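Local structure of endo-1,4-beta-xylanase (Pseudoalteromonas haloplanktis, 1H12) at residues 195-200 and 256-261; 250-255 and 276-281; 305-310 and 353-358. The protein hydrolyses internal beta-1,4 linkages of xylan, as a cold-adapted glycoside hydrolase of family 8, and may also act on cellulose-type glucans. All blocks are in the same frame, centred on the assembly; numbering follows the deposited sequence.

Contact 1: residues 195-200 and 256-261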
# COMPACT_ATOMS: atom_id res chain seq x y z
N ILE A 195 9.46 -17.02 9.17
CA ILE A 195 10.84 -16.56 9.06
C ILE A 195 11.04 -15.42 10.03
O ILE A 195 10.21 -14.51 10.08
CB ILE A 195 11.18 -16.06 7.63
CG1 ILE A 195 10.77 -17.07 6.58
CG2 ILE A 195 12.65 -15.70 7.56
CD1 ILE A 195 10.90 -16.56 5.16
N ASP A 196 12.07 -15.49 10.87
CA ASP A 196 12.36 -14.42 11.81
C ASP A 196 13.43 -13.49 11.29
O ASP A 196 14.08 -13.74 10.29
CB ASP A 196 12.76 -15.05 13.16
CG ASP A 196 11.65 -15.75 13.81
OD1 ASP A 196 10.44 -15.62 13.50
OD2 ASP A 196 11.95 -16.53 14.76
N ASN A 197 13.55 -12.35 11.94
CA ASN A 197 14.50 -11.30 11.53
C ASN A 197 14.26 -10.91 10.09
O ASN A 197 15.22 -10.74 9.33
CB ASN A 197 15.92 -11.69 11.81
CG ASN A 197 16.89 -10.55 11.64
OD1 ASN A 197 16.53 -9.37 11.82
ND2 ASN A 197 18.15 -10.87 11.36
N LEU A 198 13.00 -10.70 9.71
CA LEU A 198 12.70 -10.37 8.31
C LEU A 198 11.49 -9.47 8.19
O LEU A 198 10.38 -9.84 8.68
CB LEU A 198 12.52 -11.63 7.50
CG LEU A 198 12.34 -11.43 6.00
CD1 LEU A 198 13.60 -10.83 5.42
CD2 LEU A 198 11.95 -12.74 5.32
N THR A 199 11.66 -8.35 7.56
CA THR A 199 10.56 -7.47 7.25
C THR A 199 10.66 -7.07 5.77
O THR A 199 11.60 -7.40 5.08
CB THR A 199 10.50 -6.29 8.22
OG1 THR A 199 9.25 -5.59 8.10
CG2 THR A 199 11.62 -5.29 8.01
N ASP A 200 9.62 -6.39 5.31
CA ASP A 200 9.51 -5.89 3.93
C ASP A 200 9.26 -4.42 4.09
O ASP A 200 8.21 -4.03 4.61
CB ASP A 200 8.38 -6.64 3.25
CG ASP A 200 8.11 -6.26 1.83
OD1 ASP A 200 8.23 -5.11 1.45
OD2 ASP A 200 7.73 -7.23 1.04
N SER A 256 14.33 -6.63 4.14
CA SER A 256 15.26 -6.06 5.08
C SER A 256 15.30 -6.87 6.35
O SER A 256 14.28 -7.45 6.79
CB SER A 256 14.79 -4.63 5.44
OG SER A 256 15.64 -3.96 6.36
N ARG A 257 16.44 -6.88 7.01
CA ARG A 257 16.51 -7.33 8.39
C ARG A 257 15.92 -6.29 9.31
O ARG A 257 15.62 -5.16 8.91
CB ARG A 257 17.99 -7.64 8.77
CG ARG A 257 18.60 -8.64 7.83
CD ARG A 257 17.81 -9.92 7.84
NE ARG A 257 18.47 -11.03 7.14
CZ ARG A 257 17.96 -12.23 7.06
NH1 ARG A 257 16.79 -12.50 7.63
NH2 ARG A 257 18.59 -13.20 6.42
N LEU A 258 15.75 -6.64 10.59
CA LEU A 258 15.08 -5.75 11.54
C LEU A 258 15.89 -4.54 11.91
O LEU A 258 15.35 -3.59 12.43
CB LEU A 258 14.58 -6.54 12.73
CG LEU A 258 13.58 -7.63 12.44
CD1 LEU A 258 12.97 -8.13 13.73
CD2 LEU A 258 12.53 -7.35 11.45
N ASP A 259 17.19 -4.54 11.59
CA ASP A 259 18.06 -3.38 11.76
C ASP A 259 18.07 -2.46 10.52
O ASP A 259 18.85 -1.50 10.48
CB ASP A 259 19.45 -3.78 12.19
CG ASP A 259 20.20 -4.47 11.13
OD1 ASP A 259 19.68 -4.79 10.02
OD2 ASP A 259 21.39 -4.83 11.36
N GLY A 260 17.30 -2.79 9.51
CA GLY A 260 17.24 -2.04 8.27
C GLY A 260 18.17 -2.51 7.19
O GLY A 260 18.15 -1.95 6.08
N SER A 261 19.01 -3.50 7.45
CA SER A 261 19.95 -3.95 6.46
C SER A 261 19.24 -4.66 5.32
O SER A 261 18.51 -5.63 5.57
CB SER A 261 20.95 -4.97 7.07
OG SER A 261 21.72 -4.39 8.08
O HOH W 1 16.06 -15.07 8.97
O HOH W 2 18.32 -7.31 12.48
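Asn197 turns CG anti to its backbone N (chi1 -170°), and Arg257 bends at chi2 (-58°), which swings CD back toward Asn197. The two side chains cross at about a right angle, with amide and guanidinium planes nearly aligned; ND2 of Asn197 lies 3.7 Å from CD of Arg257. The backbone of Asn197 has left-handed helical angles, and its carbonyl O meets the edge of the guanidinium, where it accepts from Arg257 NH1 at 2.9 Å. The carbonyl O lies close to the guanidinium plane, whereas NH1 stands above the carbonyl plane. One water donates to Asp196 O and accepts from Arg257 NH1, so it bridges the guanidinium to the preceding carbonyl.

The amide oxygen of Asn197 reaches the backbone of the turn. This OD1 takes the backbone N of Leu258 at 3.1 Å in a nearly straight bond (170° at the hydrogen), and a second water donates to the same oxygen. Leu258 slides past Asn197 in the opposite direction, with Leu258 CG 3.5 Å from Asn197 OD1. Leu258 CD2 reaches Thr199 CB at 4.0 Å, and Ile188 and Glu185 of the neighbouring short strands also touch Leu258. Thr199 OG1 is engaged with Ile189 O and His204 instead.

Two backbone bonds tie Thr199 to Ser256: Thr199 N to Ser256 O at 2.9 Å, and Ser256 N to Thr199 O at 3.0 Å. Ser256 OG and Gly260 N both donate to Arg257 O, pinning that carbonyl inside its turn. The whole is a single hydrogen-bonded antiparallel bridge between two long loops, flanked by the type I beta turn from Arg257 to Gly260, with the asparagine side chain joining the turn to the opposite loop.

Contact 2: residues 250-255 and 276-281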
# COMPACT_ATOMS: atom_id res chain seq x y z
N ASN A 250 20.59 4.59 -2.93
CA ASN A 250 19.49 5.45 -2.48
C ASN A 250 18.11 4.94 -2.76
O ASN A 250 17.15 5.63 -2.49
CB ASN A 250 19.66 6.88 -3.00
CG ASN A 250 21.09 7.38 -2.72
OD1 ASN A 250 21.51 7.35 -1.60
ND2 ASN A 250 21.79 7.76 -3.71
N LEU A 251 17.95 3.72 -3.25
CA LEU A 251 16.64 3.09 -3.40
C LEU A 251 16.45 2.04 -2.33
O LEU A 251 17.34 1.21 -2.07
CB LEU A 251 16.45 2.46 -4.80
CG LEU A 251 16.39 3.43 -5.95
CD1 LEU A 251 16.23 2.66 -7.26
CD2 LEU A 251 15.24 4.44 -5.77
N PRO A 252 15.26 2.02 -1.71
CA PRO A 252 14.95 0.98 -0.75
C PRO A 252 14.74 -0.37 -1.44
O PRO A 252 14.57 -0.41 -2.66
CB PRO A 252 13.67 1.50 -0.11
CG PRO A 252 12.98 2.21 -1.27
CD PRO A 252 14.11 2.87 -2.04
N THR A 253 14.74 -1.44 -0.64
CA THR A 253 14.76 -2.79 -1.19
C THR A 253 13.51 -3.59 -0.78
O THR A 253 12.77 -3.22 0.12
CB THR A 253 16.04 -3.53 -0.86
OG1 THR A 253 16.11 -3.85 0.54
CG2 THR A 253 17.26 -2.69 -1.21
N PHE A 254 13.34 -4.70 -1.47
CA PHE A 254 12.27 -5.66 -1.25
C PHE A 254 12.21 -6.14 0.20
O PHE A 254 11.18 -6.08 0.86
CB PHE A 254 12.48 -6.80 -2.26
CG PHE A 254 11.62 -8.01 -2.07
CD1 PHE A 254 10.33 -7.96 -1.56
CD2 PHE A 254 12.13 -9.26 -2.44
CE1 PHE A 254 9.58 -9.15 -1.41
CE2 PHE A 254 11.40 -10.43 -2.29
CZ PHE A 254 10.15 -10.37 -1.77
N LEU A 255 13.34 -6.67 0.69
CA LEU A 255 13.43 -7.28 1.99
C LEU A 255 14.54 -6.64 2.81
O LEU A 255 15.55 -6.19 2.28
CB LEU A 255 13.69 -8.80 1.89
CG LEU A 255 12.56 -9.60 1.28
CD1 LEU A 255 12.97 -11.03 1.08
CD2 LEU A 255 11.28 -9.53 2.12
N GLN A 276 17.62 -7.63 -2.25
CA GLN A 276 18.18 -6.29 -2.38
C GLN A 276 17.66 -5.59 -3.60
O GLN A 276 18.05 -4.43 -3.87
CB GLN A 276 19.72 -6.28 -2.38
CG GLN A 276 20.40 -6.64 -3.70
CD GLN A 276 20.41 -8.07 -4.06
OE1 GLN A 276 19.95 -8.93 -3.28
NE2 GLN A 276 20.99 -8.40 -5.19
N TRP A 277 16.78 -6.21 -4.36
CA TRP A 277 16.20 -5.49 -5.48
C TRP A 277 15.23 -4.42 -5.01
O TRP A 277 14.42 -4.65 -4.11
CB TRP A 277 15.38 -6.45 -6.37
CG TRP A 277 16.20 -7.28 -7.30
CD1 TRP A 277 17.54 -7.46 -7.29
CD2 TRP A 277 15.72 -8.00 -8.42
NE1 TRP A 277 17.92 -8.26 -8.35
CE2 TRP A 277 16.81 -8.57 -9.06
CE3 TRP A 277 14.47 -8.22 -8.94
CZ2 TRP A 277 16.71 -9.33 -10.22
CZ3 TRP A 277 14.36 -8.97 -10.13
CH2 TRP A 277 15.50 -9.49 -10.71
N TYR A 278 15.31 -3.26 -5.67
CA TYR A 278 14.22 -2.32 -5.73
C TYR A 278 13.32 -2.86 -6.80
O TYR A 278 13.65 -2.83 -7.99
CB TYR A 278 14.73 -0.91 -6.05
CG TYR A 278 13.67 0.09 -6.42
CD1 TYR A 278 13.00 0.82 -5.47
CD2 TYR A 278 13.32 0.29 -7.73
CE1 TYR A 278 12.03 1.76 -5.84
CE2 TYR A 278 12.38 1.20 -8.11
CZ TYR A 278 11.73 1.96 -7.17
OH TYR A 278 10.79 2.89 -7.59
N GLU A 279 12.19 -3.42 -6.40
CA GLU A 279 11.25 -4.06 -7.29
C GLU A 279 9.84 -3.61 -6.93
O GLU A 279 9.63 -2.54 -6.35
CB GLU A 279 11.48 -5.59 -7.33
CG GLU A 279 11.53 -6.26 -5.98
CD GLU A 279 10.40 -5.86 -5.05
OE1 GLU A 279 9.34 -6.54 -5.00
OE2 GLU A 279 10.58 -4.80 -4.39
N PHE A 280 8.82 -4.39 -7.30
CA PHE A 280 7.45 -3.97 -7.18
C PHE A 280 7.03 -3.59 -5.77
O PHE A 280 6.39 -2.57 -5.60
CB PHE A 280 6.57 -5.07 -7.78
CG PHE A 280 7.14 -5.52 -9.16
CD1 PHE A 280 6.96 -4.70 -10.26
CD2 PHE A 280 8.03 -6.64 -9.30
CE1 PHE A 280 7.53 -5.02 -11.51
CE2 PHE A 280 8.58 -6.92 -10.55
CZ PHE A 280 8.32 -6.11 -11.62
N ASP A 281 7.38 -4.39 -4.76
CA ASP A 281 7.07 -4.01 -3.41
C ASP A 281 7.78 -2.69 -3.05
O ASP A 281 7.17 -1.77 -2.51
CB ASP A 281 7.46 -5.07 -2.39
CG ASP A 281 6.41 -6.10 -2.11
OD1 ASP A 281 5.33 -6.07 -2.79
OD2 ASP A 281 6.57 -6.93 -1.20
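Thr253 and Tyr278 bring their CA atoms to 4.6 Å where loop 250-255 passes strand 277-278, and Phe254 N donates to Trp277 O at 2.9 Å. Strand 277-278 is an outer member of the small antiparallel sheet with 329-330 and 333-334, so the loop lies beside this sheet, which accompanies the (alpha/alpha)6 barrel expected of family 8.

Tyr278 carries the apolar part. Its CG is anti to the backbone N, and chi2 (87°) sets the turn of the ring, one face of which meets Leu251: Leu251 CD1 sits 3.9 Å from the ring centroid in a CH-pi contact displaced toward the rim at CG and CD2. Pro252 runs alongside in the same direction. Its carbonyl O, buried with no polar partner, is packed in plane against the ring edge and against CB of Tyr278, 3.4 Å from both Tyr278 CD1 and Tyr278 CB. The tyrosine hydroxyl is hydrogen-bonded to Gln344 NE2, while Leu251 continues onto Ala309, Phe312 and Leu313 of helix 300-318. Nearby, Thr253 CG2 rests 3.3 Å from Gln276 O.

At the other end, Phe254 meets two carboxylates. In Glu279, chi1 (52°) and chi2 (48°) fold CG and CD back toward Phe254, and Glu279 OE2 lies 3.5 Å from Phe254 CB. Its polar end is held by backbone nitrogens just ahead of helix 283-296: OE1 accepts from Asp281 N, and OE2 from Ala282 N. Asp281 comes to the ring edge, near its plane, with OD2 3.7 Å from Phe254 CE1.

Contact 3: residues 305-310 and 353-358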
# COMPACT_ATOMS: atom_id res chain seq x y z
N ALA A 305 15.11 10.77 2.50
CA ALA A 305 14.76 9.50 1.85
C ALA A 305 14.18 9.75 0.47
O ALA A 305 14.62 9.15 -0.51
CB ALA A 305 13.76 8.74 2.72
N VAL A 306 13.18 10.63 0.42
CA VAL A 306 12.54 10.87 -0.88
C VAL A 306 13.42 11.66 -1.83
O VAL A 306 13.50 11.31 -3.02
CB VAL A 306 11.11 11.40 -0.77
CG1 VAL A 306 10.30 10.48 0.19
CG2 VAL A 306 11.03 12.81 -0.38
N ASN A 307 14.06 12.70 -1.36
CA ASN A 307 14.87 13.50 -2.25
C ASN A 307 15.98 12.65 -2.88
O ASN A 307 16.25 12.77 -4.08
CB ASN A 307 15.51 14.69 -1.50
CG ASN A 307 14.56 15.80 -1.17
OD1 ASN A 307 13.51 16.01 -1.80
ND2 ASN A 307 14.96 16.62 -0.17
N LYS A 308 16.61 11.78 -2.11
CA LYS A 308 17.70 10.97 -2.64
C LYS A 308 17.15 9.87 -3.56
O LYS A 308 17.82 9.53 -4.57
CB LYS A 308 18.57 10.39 -1.54
CG LYS A 308 19.36 11.44 -0.78
CD LYS A 308 19.91 10.89 0.56
CE LYS A 308 20.81 9.71 0.56
NZ LYS A 308 22.07 10.14 -0.18
N ALA A 309 16.02 9.26 -3.24
CA ALA A 309 15.47 8.19 -4.09
C ALA A 309 15.04 8.77 -5.43
O ALA A 309 15.34 8.21 -6.49
CB ALA A 309 14.33 7.52 -3.38
N LEU A 310 14.27 9.85 -5.39
CA LEU A 310 13.84 10.51 -6.63
C LEU A 310 15.04 11.01 -7.42
O LEU A 310 15.07 10.95 -8.65
CB LEU A 310 12.85 11.64 -6.34
CG LEU A 310 11.52 11.20 -5.74
CD1 LEU A 310 10.67 12.45 -5.52
CD2 LEU A 310 10.77 10.26 -6.60
N LEU A 353 4.99 14.43 -1.27
CA LEU A 353 4.53 15.02 -0.01
C LEU A 353 5.64 15.14 1.03
O LEU A 353 5.46 15.83 2.02
CB LEU A 353 3.32 14.25 0.50
CG LEU A 353 2.08 14.32 -0.36
CD1 LEU A 353 1.10 13.21 -0.07
CD2 LEU A 353 1.38 15.69 -0.16
N ALA A 354 6.77 14.49 0.80
CA ALA A 354 7.96 14.64 1.63
C ALA A 354 9.11 15.32 0.88
O ALA A 354 10.17 15.49 1.48
CB ALA A 354 8.46 13.29 2.16
N SER A 355 8.92 15.70 -0.37
CA SER A 355 10.01 16.30 -1.21
C SER A 355 10.17 17.79 -0.88
O SER A 355 9.20 18.48 -0.57
CB SER A 355 9.62 16.19 -2.71
OG SER A 355 10.63 16.90 -3.54
N THR A 356 11.41 18.25 -1.03
CA THR A 356 11.70 19.69 -0.89
C THR A 356 12.22 20.32 -2.14
O THR A 356 12.74 21.44 -2.09
CB THR A 356 12.65 19.93 0.30
OG1 THR A 356 13.89 19.26 0.08
CG2 THR A 356 12.12 19.48 1.58
N ASN A 357 12.11 19.63 -3.28
CA ASN A 357 12.66 20.06 -4.54
C ASN A 357 11.55 20.31 -5.55
O ASN A 357 10.96 19.40 -6.10
CB ASN A 357 13.66 19.01 -5.03
CG ASN A 357 14.40 19.41 -6.28
OD1 ASN A 357 13.87 19.99 -7.25
ND2 ASN A 357 15.70 19.05 -6.28
N ALA A 358 11.25 21.57 -5.82
CA ALA A 358 10.15 21.94 -6.71
C ALA A 358 10.38 21.47 -8.11
O ALA A 358 9.41 21.08 -8.79
CB ALA A 358 9.90 23.48 -6.63
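Asn307 and Thr356 cross their side chains at about a right angle, and the amide of Asn307 is used at both ends. With CG anti to the carbonyl carbon (chi1 -74°), it leans out from helix 300-318 and spans one residue of the facing loop. OD1 accepts from Thr356 N at 3.2 Å, in the carbonyl plane and on a lone pair, with a nearly straight N-H (170°). ND2 donates to Thr356 OG1 at 2.9 Å, slightly tilted from the amide plane. Thr356 offers this oxygen because chi1 (61°) sets OG1 between the backbone N and the carbonyl carbon, beside its own N-H. The paired bonds fix the rotation of the amide, and Gln360 NE2 adds a weak bond to OD1.

Deeper in, Val306 points toward the loop. In one of its two conformers CG2 meets Ala354 CB at 3.6 Å, and this part of the packing is therefore provisional. Of helix 283-296, Val289 is also touched by Val306, and Ala293 by Ala354.

Ser355 holds OG anti to its backbone N, where it accepts from Asn357 N at 3.1 Å and closes an ST turn. Asn357 is the N-cap of helix 358-369, its OD1 taking the N-H of Gln360. The chain thus passes from helix 342-351 through an ST turn and an asparagine N-cap into helix 358-369, tied by Asn307 to helix 300-318, in a fold consistent with the (alpha/alpha)6 barrel of family 8.

How the contacts relate
Contacts 1 and 2 interlock along the chain, their segments alternating in the order 195-200, 250-255, 256-261, 276-281; contact 3 follows in series. The centres of contacts 1 and 2 lie about 13 Å apart, and Asp200 OD2 approaches Asp281 OD2 to 2.5 Å. One continuous loop, 250-261, supplies a segment to each. Contact 2 is about 17 Å from contact 3 between centres, and helix 300-318 bridges them: Leu251 and Asn250 touch Ala309, and Asn250 also meets Lys308. Contacts 1 and 3, with centres about 25 Å apart, do not touch. The Tyr278 side chain of contact 2 lies about 12 Å from the bound xylopyranose, whereas contact 3 joins helices of the barrel.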